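Local atomic coordinates of suppressor of RNA silencing p3 (Rice hoja blanca virus, PDB entry 3AJF), a protein that suppresses RNA-mediated gene silencing in its host, presumably by binding double-stranded RNA, and forms a homodimer. Residues Ile60-His65 and Leu75-Leu80. Numbering follows the deposited sequence.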
loop_
_atom_site.group_PDB
_atom_site.type_symbol
_atom_site.label_atom_id
_atom_site.label_comp_id
_atom_site.label_asym_id
_atom_site.label_seq_id
_atom_site.Cartn_x
_atom_site.Cartn_y
_atom_site.Cartn_z
ATOM N N ILE A 60 2.589 0.031 -5.815
ATOM C CA ILE A 60 1.191 -0.079 -6.265
ATOM C C ILE A 60 1.086 0.160 -7.791
ATOM O O ILE A 60 0.379 -0.563 -8.495
ATOM C CB ILE A 60 0.257 0.863 -5.479
ATOM C CG1 ILE A 60 0.179 0.373 -3.993
ATOM C CG2 ILE A 60 -1.170 0.914 -6.133
ATOM C CD1 ILE A 60 -0.524 1.371 -2.995
ATOM N N TRP A 61 1.817 1.150 -8.293
ATOM C CA TRP A 61 1.906 1.339 -9.750
ATOM C C TRP A 61 2.393 0.075 -10.486
ATOM O O TRP A 61 1.796 -0.335 -11.491
ATOM C CB TRP A 61 2.730 2.583 -10.141
ATOM C CG TRP A 61 2.879 2.638 -11.628
ATOM C CD1 TRP A 61 2.041 3.262 -12.528
ATOM C CD2 TRP A 61 3.901 2.015 -12.388
ATOM N NE1 TRP A 61 2.514 3.074 -13.819
ATOM C CE2 TRP A 61 3.643 2.294 -13.758
ATOM C CE3 TRP A 61 5.036 1.262 -12.051
ATOM C CZ2 TRP A 61 4.470 1.830 -14.789
ATOM C CZ3 TRP A 61 5.873 0.802 -13.090
ATOM C CH2 TRP A 61 5.570 1.079 -14.445
HETATM N N MSE A 62 3.458 -0.543 -9.986
HETATM C CA MSE A 62 4.012 -1.768 -10.574
HETATM C C MSE A 62 2.985 -2.906 -10.611
HETATM O O MSE A 62 3.013 -3.745 -11.529
HETATM C CB MSE A 62 5.241 -2.240 -9.805
HETATM C CG MSE A 62 6.462 -1.340 -9.881
HETATM SE SE MSE A 62 7.861 -1.713 -8.542
HETATM C CE MSE A 62 8.565 -3.515 -9.057
ATOM N N LEU A 63 2.123 -2.983 -9.589
ATOM C CA LEU A 63 1.101 -4.035 -9.528
ATOM C C LEU A 63 -0.134 -3.715 -10.376
ATOM O O LEU A 63 -0.815 -4.625 -10.867
ATOM C CB LEU A 63 0.666 -4.272 -8.076
ATOM C CG LEU A 63 1.725 -4.912 -7.179
ATOM C CD1 LEU A 63 1.426 -4.710 -5.664
ATOM C CD2 LEU A 63 1.823 -6.397 -7.553
ATOM N N SER A 64 -0.452 -2.439 -10.501
ATOM C CA SER A 64 -1.710 -2.042 -11.113
ATOM C C SER A 64 -1.549 -1.697 -12.591
ATOM O O SER A 64 -2.524 -1.761 -13.344
ATOM C CB SER A 64 -2.319 -0.863 -10.349
ATOM O OG SER A 64 -1.504 0.305 -10.426
ATOM N N HIS A 65 -0.339 -1.303 -12.997
ATOM C CA HIS A 65 -0.150 -0.758 -14.365
ATOM C C HIS A 65 0.897 -1.499 -15.186
ATOM O O HIS A 65 0.780 -1.567 -16.405
ATOM C CB HIS A 65 0.206 0.728 -14.341
ATOM C CG HIS A 65 -0.918 1.612 -13.910
ATOM N ND1 HIS A 65 -1.734 2.273 -14.798
ATOM C CD2 HIS A 65 -1.360 1.941 -12.678
ATOM C CE1 HIS A 65 -2.647 2.962 -14.132
ATOM N NE2 HIS A 65 -2.431 2.784 -12.842
ATOM N N LEU A 75 3.229 -11.835 -5.627
ATOM C CA LEU A 75 2.939 -12.156 -4.225
ATOM C C LEU A 75 3.920 -11.452 -3.267
ATOM O O LEU A 75 3.482 -10.809 -2.299
ATOM C CB LEU A 75 2.901 -13.678 -3.997
ATOM C CG LEU A 75 2.628 -14.188 -2.573
ATOM C CD1 LEU A 75 1.373 -13.533 -1.986
ATOM C CD2 LEU A 75 2.506 -15.706 -2.541
ATOM N N PRO A 76 5.234 -11.566 -3.527
ATOM C CA PRO A 76 6.166 -10.824 -2.667
ATOM C C PRO A 76 5.995 -9.297 -2.710
ATOM O O PRO A 76 6.143 -8.648 -1.672
ATOM C CB PRO A 76 7.549 -11.226 -3.165
ATOM C CG PRO A 76 7.346 -12.060 -4.418
ATOM C CD PRO A 76 5.913 -12.443 -4.508
ATOM N N LEU A 77 5.672 -8.736 -3.873
ATOM C CA LEU A 77 5.552 -7.298 -3.966
ATOM C C LEU A 77 4.297 -6.831 -3.230
ATOM O O LEU A 77 4.312 -5.810 -2.548
ATOM C CB LEU A 77 5.549 -6.845 -5.432
ATOM C CG LEU A 77 5.483 -5.345 -5.724
ATOM C CD1 LEU A 77 6.581 -4.588 -4.958
ATOM C CD2 LEU A 77 5.595 -5.116 -7.233
ATOM N N THR A 78 3.222 -7.608 -3.339
ATOM C CA THR A 78 2.016 -7.306 -2.617
ATOM C C THR A 78 2.271 -7.422 -1.119
ATOM O O THR A 78 1.748 -6.614 -0.332
ATOM C CB THR A 78 0.882 -8.274 -3.046
ATOM O OG1 THR A 78 0.572 -8.037 -4.426
ATOM C CG2 THR A 78 -0.357 -8.065 -2.217
ATOM N N CYS A 79 3.054 -8.423 -0.724
ATOM C CA CYS A 79 3.457 -8.568 0.679
ATOM C C CYS A 79 4.125 -7.287 1.176
ATOM O O CYS A 79 3.791 -6.785 2.257
ATOM C CB CYS A 79 4.431 -9.762 0.899
ATOM S SG CYS A 79 4.723 -10.135 2.668
ATOM N N LEU A 80 5.080 -6.776 0.394
ATOM C CA LEU A 80 5.797 -5.542 0.751
ATOM C C LEU A 80 4.821 -4.357 0.921
ATOM O O LEU A 80 4.891 -3.598 1.916
ATOM C CB LEU A 80 6.840 -5.227 -0.332
ATOM C CG LEU A 80 7.994 -6.229 -0.476
ATOM C CD1 LEU A 80 8.955 -5.810 -1.625
ATOM C CD2 LEU A 80 8.736 -6.363 0.872
#
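L77 reaches across from helix 74-85 and lays its CD2 methyl between L63 and M62, the selenomethionine near the end of helix 49-64. The contact is plain helix-helix packing inside the helical domain of this silencing suppressor: two consecutive helices run roughly antiparallel, and the axes of the short segments come within 10.2 Å of each other, at 144° between their N-to-C directions. Leucine suits this place because one branch of its apolar fork, the CD2 methyl, is reached from M62 on one hand and L63 on the other. With CG anti to the backbone N (chi1 -178°), L77 extends toward the other helix and runs alongside L63, pointing the other way, L63 CG lying 3.9 Å from L77 CD2. M62 lies across L77, nearly perpendicular to it; its chain bends at the selenium (chi3 67°), which brings CE to 3.8 Å from L77 CD2. Such a flexible, unbranched chain can follow the outline of a leucine, and M62 also packs on F23 and I26 of helix 17-30, tying a third helix to the pair. No hydrogen bond joins the two segments, in keeping with their buried, apolar meeting surface. The buried hydroxyl of T78 is satisfied by a hydrogen bond to the carbonyl oxygen of R74, one turn earlier, which is consistent with its place beside an apolar side chain. Both methyls of L63 rest against this hydroxyl oxygen, with CD1 and CD2 each 3.7 Å from T78 OG1.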